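Long-range contacts in probable translation initiation factor eIF-2B subunit gamma (Schizosaccharomyces pombe, PDB 5B04), which serves as a component of the eIF2B complex, which catalyses the exchange of GDP for GTP on the gamma subunit of translation initiation factor eIF2: residues Val389-Ser394 against Val406-Cys411; Gly357-Val362 against Ile374-Ile379; Ile198-Ser203 against Arg230-Thr235; Ser203-Ala208 against Ile313-Ile318; Val42-Phe47 against Ile91-Ala96. The protein carries 3 engineered substitutions. All blocks are in the same frame, centred on the assembly; numbering follows the deposited sequence.

Contact 1: Val389-Ser394 against Val406-Cys411; sequences VVVSNS and VRLESC
L408 lies alongside V391 on the neighbouring parallel strand, both side chains pointing the same way, with L408 CD1 4.1 Å from V391 CG2. V389 and V406 pair in the same manner two residues earlier, where V389 CG1 comes within 3.5 Å of V406 CG2. The opposite face of the sheet carries V390, S392, R407 and E409. There the extended chain of R407 brings NH1 to 3.4 Å from V390 CG1, while NE forms a salt bridge with E409 OE1 at 3.2 Å. The backbones are joined by V390 N to V406 O, L408 N to V390 O, S392 N to L408 O and S410 N to S392 O. Beyond the strands the chain turns at N393 and S410, both with positive phi. The S394 hydroxyl, anti to its own carbonyl carbon (chi1 -67°), accepts a bond from C411 N at 2.9 Å and donates to S392 O at 3.0 Å, from above the carbonyl plane. S392 O is thus gripped by two donors, S410 N and S394 OG. The chemistry divides accordingly: apolar side-by-side packing on one face, a charged pair on the other, its arginine running beside V390, and a serine that ties the turns together.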
# COMPACT_ATOMS: atom_id res chain seq x y z
N VAL E 389 51.15 30.25 -66.64
CA VAL E 389 51.23 31.09 -65.43
C VAL E 389 50.96 30.29 -64.14
O VAL E 389 50.23 29.31 -64.16
CB VAL E 389 50.25 32.29 -65.55
CG1 VAL E 389 50.64 33.24 -66.68
CG2 VAL E 389 48.83 31.81 -65.72
N VAL E 390 51.55 30.70 -63.02
CA VAL E 390 51.19 30.07 -61.75
C VAL E 390 50.50 31.06 -60.81
O VAL E 390 50.98 32.17 -60.60
CB VAL E 390 52.47 29.53 -61.10
CG1 VAL E 390 52.20 29.14 -59.65
CG2 VAL E 390 53.01 28.35 -61.89
N VAL E 391 49.37 30.64 -60.25
CA VAL E 391 48.64 31.45 -59.27
C VAL E 391 48.49 30.69 -57.96
O VAL E 391 47.79 29.67 -57.90
CB VAL E 391 47.24 31.84 -59.79
CG1 VAL E 391 46.56 32.79 -58.81
CG2 VAL E 391 47.34 32.48 -61.16
N SER E 392 49.14 31.18 -56.90
CA SER E 392 49.13 30.49 -55.62
C SER E 392 48.74 31.41 -54.46
O SER E 392 49.20 32.55 -54.37
CB SER E 392 50.50 29.87 -55.34
OG SER E 392 50.45 29.01 -54.22
N ASN E 393 47.90 30.88 -53.56
CA ASN E 393 47.39 31.62 -52.40
C ASN E 393 46.86 33.00 -52.76
O ASN E 393 47.00 33.94 -51.98
CB ASN E 393 48.46 31.74 -51.32
CG ASN E 393 48.42 30.59 -50.33
OD1 ASN E 393 47.48 29.79 -50.33
ND2 ASN E 393 49.42 30.52 -49.46
N SER E 394 46.26 33.11 -53.93
CA SER E 394 45.81 34.41 -54.42
C SER E 394 44.30 34.49 -54.56
O SER E 394 43.60 33.48 -54.52
CB SER E 394 46.47 34.73 -55.76
OG SER E 394 47.87 34.93 -55.60
N VAL E 406 53.23 34.72 -65.81
CA VAL E 406 53.39 35.41 -64.54
C VAL E 406 53.34 34.46 -63.36
O VAL E 406 52.73 33.40 -63.43
CB VAL E 406 52.28 36.47 -64.33
CG1 VAL E 406 52.35 37.53 -65.41
CG2 VAL E 406 50.91 35.81 -64.31
N ARG E 407 54.01 34.85 -62.28
CA ARG E 407 53.92 34.09 -61.04
C ARG E 407 53.22 34.91 -59.97
O ARG E 407 53.77 35.87 -59.44
CB ARG E 407 55.31 33.67 -60.57
CG ARG E 407 55.28 32.87 -59.28
CD ARG E 407 56.59 32.15 -59.03
NE ARG E 407 56.52 31.35 -57.81
CZ ARG E 407 56.00 30.13 -57.74
NH1 ARG E 407 55.50 29.56 -58.83
NH2 ARG E 407 55.98 29.48 -56.59
N LEU E 408 51.98 34.52 -59.66
CA LEU E 408 51.22 35.17 -58.61
C LEU E 408 51.36 34.41 -57.30
O LEU E 408 50.82 33.31 -57.15
CB LEU E 408 49.75 35.30 -59.01
CG LEU E 408 49.45 36.45 -59.96
CD1 LEU E 408 47.97 36.47 -60.34
CD2 LEU E 408 49.86 37.78 -59.34
N GLU E 409 52.11 34.99 -56.37
CA GLU E 409 52.35 34.36 -55.07
C GLU E 409 51.67 35.13 -53.95
O GLU E 409 52.07 36.25 -53.62
CB GLU E 409 53.85 34.27 -54.79
CG GLU E 409 54.57 33.15 -55.52
CD GLU E 409 56.04 33.09 -55.17
OE1 GLU E 409 56.51 32.02 -54.71
OE2 GLU E 409 56.74 34.11 -55.35
N SER E 410 50.63 34.53 -53.37
CA SER E 410 49.96 35.08 -52.20
C SER E 410 49.48 36.52 -52.41
O SER E 410 49.60 37.36 -51.52
CB SER E 410 50.88 35.02 -50.98
OG SER E 410 50.27 35.59 -49.84
N CYS E 411 48.92 36.79 -53.59
CA CYS E 411 48.51 38.15 -53.94
C CYS E 411 47.00 38.35 -53.89
O CYS E 411 46.24 37.39 -53.88
CB CYS E 411 49.03 38.52 -55.33
SG CYS E 411 50.79 38.90 -55.40

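Contact 2: Gly357-Val362 against Ile374-Ile379; sequences GADCMV and IKKSII
C360 points from its turn toward the next coil and meets S377 with both side-chain atoms. C360 CB lies 3.0 Å from S377 O and beside S377 N. Beyond it, chi1 of 50° sets SG between the backbone N and the carbonyl carbon of its own residue, and there C360 SG accepts a nearly straight hydrogen bond from S377 N (3.5 Å, 166°). C360 SG also lies 3.8 Å from I374 O. An alanine here would probably leave the S377 amide without its sulfur acceptor and open a gap beside I374 O, so that the turn would be held less firmly. The S377 hydroxyl faces the following coil, where it is hydrogen-bonded to S394 N. Past the turn the two backbones are joined by I379 N to M361 O (2.6 Å), and the side chains run in matched pairs: M361 CG lies 4.0 Å from I378 CG1, and V362 CG2 lies 3.9 Å from I379 CB. At the other end G357 has no side chain, and I374 CG1 packs against G357 CA at 3.5 Å. M361 and I378 also touch N69, outside the coils. Segment 357-362 includes the end of strand 356-358, outermost in its parallel sheet within this chain, and successive coils stacked with strand over strand and turn over turn are typical of the left-handed beta-helix, the fold named for this family's C-terminal domain.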
# COMPACT_ATOMS: atom_id res chain seq x y z
N GLY E 357 44.28 22.58 -62.08
CA GLY E 357 43.84 23.46 -61.01
C GLY E 357 42.72 22.76 -60.28
O GLY E 357 41.82 22.20 -60.91
N ALA E 358 42.79 22.75 -58.95
CA ALA E 358 41.80 22.06 -58.14
C ALA E 358 41.78 22.61 -56.73
O ALA E 358 42.60 23.46 -56.37
CB ALA E 358 42.07 20.57 -58.13
N ASP E 359 40.81 22.14 -55.93
CA ASP E 359 40.71 22.46 -54.51
C ASP E 359 40.31 23.92 -54.26
O ASP E 359 39.99 24.31 -53.14
CB ASP E 359 42.04 22.11 -53.80
CG ASP E 359 42.15 22.69 -52.41
OD1 ASP E 359 41.75 22.02 -51.44
OD2 ASP E 359 42.66 23.82 -52.29
N CYS E 360 40.27 24.72 -55.32
CA CYS E 360 39.98 26.14 -55.19
C CYS E 360 38.88 26.60 -56.15
O CYS E 360 38.43 25.84 -57.00
CB CYS E 360 41.25 26.96 -55.41
SG CYS E 360 42.17 26.53 -56.91
N MET E 361 38.44 27.84 -56.01
CA MET E 361 37.28 28.30 -56.71
C MET E 361 37.59 29.23 -57.84
O MET E 361 38.35 30.16 -57.70
CB MET E 361 36.33 28.99 -55.76
CG MET E 361 36.38 28.49 -54.34
SD MET E 361 35.23 29.42 -53.35
CE MET E 361 33.81 28.39 -53.57
N VAL E 362 36.98 28.96 -58.98
CA VAL E 362 37.10 29.78 -60.15
C VAL E 362 35.71 29.99 -60.69
O VAL E 362 34.94 29.06 -60.76
CB VAL E 362 37.90 29.03 -61.19
CG1 VAL E 362 37.30 27.65 -61.36
CG2 VAL E 362 37.91 29.78 -62.49
N ILE E 374 46.88 26.71 -61.32
CA ILE E 374 46.19 27.49 -60.29
C ILE E 374 46.04 26.66 -59.02
O ILE E 374 45.25 25.72 -58.95
CB ILE E 374 44.80 27.98 -60.77
CG1 ILE E 374 44.09 26.90 -61.59
CG2 ILE E 374 44.94 29.24 -61.60
CD1 ILE E 374 42.64 27.21 -61.87
N LYS E 375 46.84 27.01 -58.02
CA LYS E 375 46.89 26.28 -56.76
C LYS E 375 46.43 27.14 -55.59
O LYS E 375 46.99 28.21 -55.35
CB LYS E 375 48.31 25.77 -56.50
CG LYS E 375 48.50 25.08 -55.16
CD LYS E 375 49.74 25.60 -54.45
CE LYS E 375 50.95 25.63 -55.38
NZ LYS E 375 52.16 26.17 -54.70
N LYS E 376 45.40 26.68 -54.88
CA LYS E 376 44.90 27.37 -53.69
C LYS E 376 44.54 28.83 -53.97
O LYS E 376 45.12 29.74 -53.37
CB LYS E 376 45.93 27.31 -52.56
CG LYS E 376 46.22 25.91 -52.04
CD LYS E 376 47.47 25.89 -51.18
CE LYS E 376 47.64 24.55 -50.47
NZ LYS E 376 49.04 24.32 -50.03
N SER E 377 43.59 29.07 -54.88
CA SER E 377 43.26 30.44 -55.26
C SER E 377 41.82 30.64 -55.74
O SER E 377 41.28 29.80 -56.46
CB SER E 377 44.23 30.93 -56.34
OG SER E 377 45.51 31.18 -55.79
N ILE E 378 41.22 31.76 -55.36
CA ILE E 378 39.86 32.08 -55.76
C ILE E 378 39.87 33.02 -56.97
O ILE E 378 40.48 34.09 -56.92
CB ILE E 378 39.05 32.72 -54.61
CG1 ILE E 378 38.62 31.66 -53.59
CG2 ILE E 378 37.83 33.44 -55.14
CD1 ILE E 378 39.72 31.17 -52.67
N ILE E 379 39.21 32.61 -58.04
CA ILE E 379 39.19 33.38 -59.28
C ILE E 379 37.78 33.87 -59.61
O ILE E 379 36.82 33.09 -59.58
CB ILE E 379 39.74 32.57 -60.46
CG1 ILE E 379 41.13 32.02 -60.12
CG2 ILE E 379 39.79 33.42 -61.72
CD1 ILE E 379 41.81 31.31 -61.27

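Contact 3: Ile198-Ser203 against Arg230-Thr235; sequences IEEKTS and RVTLNT
An antiparallel hydrogen-bonded pair, I198 with T232, joins strands 196-199 and 230-245 in the mixed sheet of the nucleotidyltransferase-like domain. I198 N bonds to T232 O at 3.0 Å, and T232 N returns to I198 O at the same length. Beyond the pair, the side chain of E199, CG anti to the backbone N (chi1 -178°), runs beside the opposite backbone and puts its CG 3.4 Å from R230 O. E200 then reaches back: the E200 and T232 side chains cross obliquely, and T232 OG1 donates to the anti lone pair of E200 OE2 at 3.0 Å. Neither group depends on the other alone, since K181 of the neighbouring epsilon subunit bonds T232 OG1 and forms a salt bridge with E200 OE2, which would probably hold the carboxylate in its charged form. R230 likewise forms a salt bridge with E213 of the epsilon subunit, and strand 230-245 pairs in an antiparallel ladder with a strand of that subunit, so the sheet runs on across the interface. Within the chain, strand 196-199 pairs in turn with strand 204-207, whose L206 packs against both E199 and V231.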
# COMPACT_ATOMS: atom_id res chain seq x y z
N ILE E 198 33.45 40.84 -19.56
CA ILE E 198 32.05 40.42 -19.41
C ILE E 198 31.83 39.65 -18.12
O ILE E 198 32.76 39.08 -17.55
CB ILE E 198 31.60 39.55 -20.60
CG1 ILE E 198 32.54 38.36 -20.79
CG2 ILE E 198 31.53 40.38 -21.87
CD1 ILE E 198 31.98 37.04 -20.29
N GLU E 199 30.58 39.63 -17.65
CA GLU E 199 30.28 38.97 -16.39
C GLU E 199 29.33 37.78 -16.51
O GLU E 199 28.11 37.93 -16.48
CB GLU E 199 29.69 39.96 -15.38
CG GLU E 199 29.41 39.31 -14.03
CD GLU E 199 28.39 40.07 -13.21
OE1 GLU E 199 28.70 40.40 -12.04
OE2 GLU E 199 27.29 40.34 -13.72
N GLU E 200 29.91 36.60 -16.68
CA GLU E 200 29.29 35.37 -16.24
C GLU E 200 29.32 35.47 -14.72
O GLU E 200 30.39 35.74 -14.17
CB GLU E 200 30.09 34.17 -16.74
CG GLU E 200 31.60 34.44 -16.68
CD GLU E 200 32.45 33.37 -17.35
OE1 GLU E 200 31.89 32.34 -17.78
OE2 GLU E 200 33.67 33.57 -17.44
N LYS E 201 28.21 35.30 -14.00
CA LYS E 201 26.88 34.82 -14.39
C LYS E 201 26.10 35.53 -15.50
O LYS E 201 25.65 34.90 -16.46
CB LYS E 201 26.02 34.86 -13.13
CG LYS E 201 26.54 35.92 -12.15
CD LYS E 201 25.59 36.25 -11.02
CE LYS E 201 26.13 37.43 -10.20
NZ LYS E 201 26.01 38.73 -10.92
N THR E 202 25.91 36.83 -15.33
CA THR E 202 24.87 37.57 -16.05
C THR E 202 25.12 37.77 -17.55
O THR E 202 24.25 38.28 -18.26
CB THR E 202 24.67 38.96 -15.42
OG1 THR E 202 25.88 39.71 -15.52
CG2 THR E 202 24.30 38.81 -13.95
N SER E 203 26.31 37.39 -18.02
CA SER E 203 26.72 37.59 -19.41
C SER E 203 26.62 39.06 -19.81
O SER E 203 26.54 39.39 -21.00
CB SER E 203 25.89 36.73 -20.36
OG SER E 203 24.54 37.16 -20.42
N ARG E 230 32.96 39.86 -9.85
CA ARG E 230 33.76 39.02 -10.74
C ARG E 230 33.62 39.45 -12.19
O ARG E 230 32.52 39.48 -12.74
CB ARG E 230 33.34 37.56 -10.58
CG ARG E 230 33.36 37.06 -9.15
CD ARG E 230 33.01 35.59 -9.08
NE ARG E 230 33.85 34.80 -9.98
CZ ARG E 230 33.77 33.48 -10.11
NH1 ARG E 230 32.90 32.79 -9.39
NH2 ARG E 230 34.58 32.86 -10.96
N VAL E 231 34.75 39.79 -12.81
CA VAL E 231 34.78 40.20 -14.21
C VAL E 231 35.81 39.40 -15.00
O VAL E 231 36.96 39.28 -14.58
CB VAL E 231 35.09 41.70 -14.37
CG1 VAL E 231 34.88 42.14 -15.81
CG2 VAL E 231 34.23 42.53 -13.43
N THR E 232 35.40 38.85 -16.14
CA THR E 232 36.30 38.09 -16.99
C THR E 232 36.85 38.95 -18.12
O THR E 232 36.09 39.53 -18.89
CB THR E 232 35.59 36.85 -17.59
OG1 THR E 232 35.37 35.88 -16.57
CG2 THR E 232 36.44 36.23 -18.69
N LEU E 233 38.18 39.03 -18.22
CA LEU E 233 38.83 39.85 -19.24
C LEU E 233 39.26 39.03 -20.47
O LEU E 233 39.67 37.88 -20.34
CB LEU E 233 40.03 40.58 -18.65
CG LEU E 233 39.67 41.69 -17.66
CD1 LEU E 233 40.93 42.32 -17.06
CD2 LEU E 233 38.82 42.75 -18.35
N ASN E 234 39.17 39.66 -21.64
CA ASN E 234 39.41 39.00 -22.92
C ASN E 234 39.87 39.97 -24.03
O ASN E 234 39.05 40.73 -24.54
CB ASN E 234 38.14 38.29 -23.40
CG ASN E 234 38.08 36.83 -22.98
OD1 ASN E 234 38.75 35.98 -23.56
ND2 ASN E 234 37.24 36.53 -21.99
N THR E 235 41.15 39.95 -24.39
CA THR E 235 41.57 40.63 -25.63
C THR E 235 41.64 39.59 -26.74
O THR E 235 42.20 39.83 -27.81
CB THR E 235 42.93 41.38 -25.52
OG1 THR E 235 44.01 40.49 -25.83
CG2 THR E 235 43.13 42.00 -24.14

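Contact 4: Ser203-Ala208 against Ile313-Ile318; sequences SRLLYA and IAKDGI
S203 and L205 meet the crossing strand through two backbone hydrogen bonds, G317 N to S203 O at 3.0 Å and L205 N to K315 O at 2.7 Å. They bracket the closest pair of CA atoms, those of R204 and D316, where strands 204-207 and 315-318 pass nearly at right angles (97°), so the link is a single bridge and not a ladder. Side chains fill in around it. D316 OD2 lies 3.1 Å from S203 OG in a weak hydrogen bond, and D316 OD1 sits 3.3 Å from R204 CG, beside the aliphatic part of the arginine. The guanidinium itself continues past the carboxylate, R204 NE being 4.7 Å from D316 OD1, and A314 CB lies over one of its faces, offset toward the rim. L205, pointing toward the other segment, lays CB 3.6 Å from K315 O. In the next shell K162 makes a salt bridge with D316 OD2 and also bonds S203 OG, so one lysine fixes both polar groups; it would probably also offset the nearby like charge of D166. The K315 amine is hydrogen-bonded to L266 O. Two bulges mark the start and the later part of strand 204-207: S203 and R204 opposite E199 (a G1 beta bulge), L206 and Y207 opposite G197 (a classic bulge). Strand 315-319 runs parallel to strand 170-176, with D316 bonded through its backbone to A170 and A172; helix 156-166 supplies K162, and L205 packs among Y174, I196 and I198 from strands 170-176 and 196-199.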
# COMPACT_ATOMS: atom_id res chain seq x y z
N SER E 203 26.31 37.39 -18.02
CA SER E 203 26.72 37.59 -19.41
C SER E 203 26.62 39.06 -19.81
O SER E 203 26.54 39.39 -21.00
CB SER E 203 25.89 36.73 -20.36
OG SER E 203 24.54 37.16 -20.42
N ARG E 204 26.62 39.94 -18.82
CA ARG E 204 26.49 41.37 -19.06
C ARG E 204 27.84 42.02 -19.29
O ARG E 204 28.78 41.82 -18.52
CB ARG E 204 25.78 42.06 -17.89
CG ARG E 204 24.31 41.69 -17.74
CD ARG E 204 23.61 42.70 -16.85
NE ARG E 204 24.36 43.95 -16.79
CZ ARG E 204 24.23 44.86 -15.83
NH1 ARG E 204 23.37 44.67 -14.84
NH2 ARG E 204 24.96 45.97 -15.86
N LEU E 205 27.93 42.81 -20.36
CA LEU E 205 29.16 43.51 -20.70
C LEU E 205 29.51 44.55 -19.64
O LEU E 205 28.64 45.28 -19.17
CB LEU E 205 29.01 44.17 -22.06
CG LEU E 205 30.26 44.82 -22.62
CD1 LEU E 205 30.96 43.90 -23.61
CD2 LEU E 205 29.88 46.12 -23.27
N LEU E 206 30.78 44.61 -19.27
CA LEU E 206 31.22 45.53 -18.22
C LEU E 206 32.32 46.48 -18.70
O LEU E 206 32.26 47.68 -18.43
CB LEU E 206 31.70 44.74 -17.00
CG LEU E 206 30.56 44.18 -16.14
CD1 LEU E 206 31.09 43.30 -15.03
CD2 LEU E 206 29.73 45.32 -15.58
N TYR E 207 33.32 45.95 -19.39
CA TYR E 207 34.34 46.79 -20.01
C TYR E 207 34.47 46.45 -21.48
O TYR E 207 34.42 45.28 -21.86
CB TYR E 207 35.69 46.62 -19.30
CG TYR E 207 36.63 47.78 -19.55
CD1 TYR E 207 37.35 47.88 -20.72
CD2 TYR E 207 36.77 48.79 -18.60
CE1 TYR E 207 38.20 48.94 -20.95
CE2 TYR E 207 37.63 49.86 -18.82
CZ TYR E 207 38.34 49.93 -20.00
OH TYR E 207 39.19 50.99 -20.22
N ALA E 208 34.64 47.46 -22.32
CA ALA E 208 34.64 47.23 -23.76
C ALA E 208 35.53 48.19 -24.55
O ALA E 208 35.57 48.12 -25.78
CB ALA E 208 33.22 47.31 -24.28
N ILE E 313 19.08 50.04 -17.21
CA ILE E 313 19.72 49.73 -18.49
C ILE E 313 20.65 48.52 -18.35
O ILE E 313 21.15 48.24 -17.26
CB ILE E 313 20.49 50.96 -19.02
CG1 ILE E 313 20.92 50.77 -20.48
CG2 ILE E 313 21.68 51.28 -18.13
CD1 ILE E 313 21.37 52.04 -21.16
N ALA E 314 20.87 47.80 -19.45
CA ALA E 314 21.72 46.61 -19.42
C ALA E 314 22.20 46.21 -20.81
O ALA E 314 21.47 46.36 -21.79
CB ALA E 314 20.98 45.45 -18.77
N LYS E 315 23.42 45.70 -20.88
CA LYS E 315 23.97 45.22 -22.14
C LYS E 315 24.73 43.92 -21.99
O LYS E 315 25.55 43.77 -21.08
CB LYS E 315 24.86 46.27 -22.77
CG LYS E 315 24.07 47.29 -23.52
CD LYS E 315 24.86 48.54 -23.66
CE LYS E 315 26.12 48.30 -24.43
NZ LYS E 315 26.21 49.36 -25.44
N ASP E 316 24.46 42.99 -22.89
CA ASP E 316 25.04 41.66 -22.81
C ASP E 316 25.94 41.36 -24.00
O ASP E 316 25.69 41.83 -25.11
CB ASP E 316 23.94 40.61 -22.71
CG ASP E 316 23.20 40.66 -21.39
OD1 ASP E 316 23.11 41.75 -20.79
OD2 ASP E 316 22.69 39.61 -20.95
N GLY E 317 26.98 40.58 -23.75
CA GLY E 317 27.84 40.10 -24.81
C GLY E 317 27.60 38.62 -25.01
O GLY E 317 27.22 37.91 -24.08
N ILE E 318 27.81 38.15 -26.23
CA ILE E 318 27.71 36.72 -26.52
C ILE E 318 28.90 36.30 -27.38
O ILE E 318 29.20 36.91 -28.40
CB ILE E 318 26.38 36.36 -27.22
CG1 ILE E 318 26.39 34.90 -27.68
CG2 ILE E 318 26.10 37.30 -28.37
CD1 ILE E 318 25.13 34.49 -28.40

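Contact 5: Val42-Phe47 against Ile91-Ala96; sequences VVFAGF and ICMEEA
F44 extends its ring from the strand with CG anti to the backbone N (chi1 180°), and M93 is bent at chi2 (-57°), which turns SD, so that with chi3 near 170° CE runs on to the ring. M93 CE touches the ring at its edge, near the ring plane, 3.7 Å from F44 CZ. I91 CG2 approaches the same ring obliquely, 3.5 Å from F44 CD1, while G46 N lies over the centre of one face. F44 also packs on A131 of helix 128-134. The other branch of I91 reaches down the strand, where I91 CD1 lies 3.7 Å from V42 CG1. The backbones run parallel and are joined by I91 N to V43 O (2.9 Å) and A45 N to I91 O (2.7 Å). A45 CB packs 4.1 Å from C92 CB on the reverse of the sheet, the side where V43 leans on helix 74-82. Replacing F44 by alanine would probably open a gap beside I91 CG2 and leave M93 CE without its ring neighbour. Parallel strands with a helix against each face suit the Rossmann-like core of a GT-A nucleotidyltransferase domain. The interior here is apolar, with the polar backbone atoms at the F44-I91 pairing taken up by strand bonds and the side chains held by shape and dispersion, without charge.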
# COMPACT_ATOMS: atom_id res chain seq x y z
N VAL E 42 19.22 46.65 -40.06
CA VAL E 42 19.95 47.72 -40.73
C VAL E 42 21.38 47.28 -41.05
O VAL E 42 22.18 47.06 -40.14
CB VAL E 42 20.00 49.00 -39.89
CG1 VAL E 42 20.92 50.02 -40.54
CG2 VAL E 42 18.61 49.57 -39.70
N VAL E 43 21.68 47.15 -42.33
CA VAL E 43 23.03 46.81 -42.76
C VAL E 43 23.76 48.05 -43.26
O VAL E 43 23.29 48.72 -44.18
CB VAL E 43 23.02 45.75 -43.88
CG1 VAL E 43 24.43 45.53 -44.42
CG2 VAL E 43 22.43 44.44 -43.36
N PHE E 44 24.90 48.36 -42.65
CA PHE E 44 25.69 49.51 -43.06
C PHE E 44 26.80 49.10 -44.02
O PHE E 44 27.65 48.27 -43.68
CB PHE E 44 26.27 50.24 -41.85
CG PHE E 44 27.11 51.44 -42.21
CD1 PHE E 44 26.67 52.34 -43.17
CD2 PHE E 44 28.32 51.66 -41.58
CE1 PHE E 44 27.44 53.44 -43.50
CE2 PHE E 44 29.09 52.77 -41.91
CZ PHE E 44 28.64 53.66 -42.87
N ALA E 45 26.78 49.68 -45.21
CA ALA E 45 27.79 49.39 -46.22
C ALA E 45 28.59 50.65 -46.55
O ALA E 45 28.31 51.33 -47.55
CB ALA E 45 27.14 48.83 -47.47
N GLY E 46 29.57 50.96 -45.72
CA GLY E 46 30.36 52.16 -45.89
C GLY E 46 31.53 51.99 -46.83
O GLY E 46 31.79 50.89 -47.33
N PHE E 47 32.22 53.09 -47.09
CA PHE E 47 33.45 53.08 -47.87
C PHE E 47 34.50 52.23 -47.15
O PHE E 47 34.52 52.18 -45.92
CB PHE E 47 33.95 54.51 -48.08
CG PHE E 47 35.26 54.61 -48.81
CD1 PHE E 47 35.31 54.62 -50.19
CD2 PHE E 47 36.45 54.72 -48.11
CE1 PHE E 47 36.51 54.72 -50.86
CE2 PHE E 47 37.66 54.82 -48.77
CZ PHE E 47 37.69 54.82 -50.15
N ILE E 91 22.02 50.91 -45.64
CA ILE E 91 22.68 52.20 -45.67
C ILE E 91 24.00 52.10 -46.41
O ILE E 91 24.75 51.14 -46.22
CB ILE E 91 22.93 52.74 -44.25
CG1 ILE E 91 21.61 53.05 -43.54
CG2 ILE E 91 23.80 53.98 -44.30
CD1 ILE E 91 21.77 53.32 -42.06
N CYS E 92 24.29 53.08 -47.26
CA CYS E 92 25.55 53.10 -47.99
C CYS E 92 25.91 54.51 -48.43
O CYS E 92 25.28 55.49 -48.02
CB CYS E 92 25.47 52.18 -49.22
SG CYS E 92 24.36 52.76 -50.52
N MET E 93 26.94 54.62 -49.27
CA MET E 93 27.36 55.90 -49.81
C MET E 93 26.78 56.09 -51.20
O MET E 93 26.56 55.11 -51.92
CB MET E 93 28.89 55.99 -49.84
CG MET E 93 29.55 55.63 -48.52
SD MET E 93 28.96 56.65 -47.16
CE MET E 93 29.67 55.80 -45.76
N GLU E 94 26.53 57.33 -51.59
CA GLU E 94 25.95 57.63 -52.89
C GLU E 94 26.85 57.12 -54.01
O GLU E 94 26.38 56.65 -55.04
CB GLU E 94 25.73 59.12 -53.08
CG GLU E 94 25.67 59.92 -51.81
CD GLU E 94 24.94 61.23 -52.01
OE1 GLU E 94 24.13 61.31 -52.95
OE2 GLU E 94 25.23 62.19 -51.27
N GLU E 95 28.16 57.23 -53.79
CA GLU E 95 29.14 56.65 -54.69
C GLU E 95 28.90 55.15 -54.73
O GLU E 95 28.95 54.48 -53.69
CB GLU E 95 30.56 56.96 -54.23
CG GLU E 95 30.89 58.46 -54.15
CD GLU E 95 30.33 59.12 -52.90
OE1 GLU E 95 30.63 60.32 -52.69
OE2 GLU E 95 29.61 58.46 -52.13
N ALA E 96 28.60 54.64 -55.92
CA ALA E 96 28.24 53.24 -56.12
C ALA E 96 26.99 52.85 -55.33
O ALA E 96 26.88 51.72 -54.85
CB ALA E 96 29.41 52.32 -55.77

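Contacts 1 to 4 are all partly buried, and only contact 5 is a buried one, nearest the middle of the chain and essentially apolar. Contacts 1 and 2 are successive steps of one parallel sheet and touch directly, strands 373-375 and 390-392 being neighbours; both rely on serine or cysteine in the turns. Contacts 3 and 4 share S203, lie about 8 Å apart between centres and join strands of the mixed sheet, with lysines satisfying their carboxylates; contact 3 alone also meets another subunit. Contact 5 reaches the same mixed sheet about 28 Å from contact 4, centre to centre. Contacts 1 and 4 lie on opposite sides of the chain's centre, about 44 Å apart between centres.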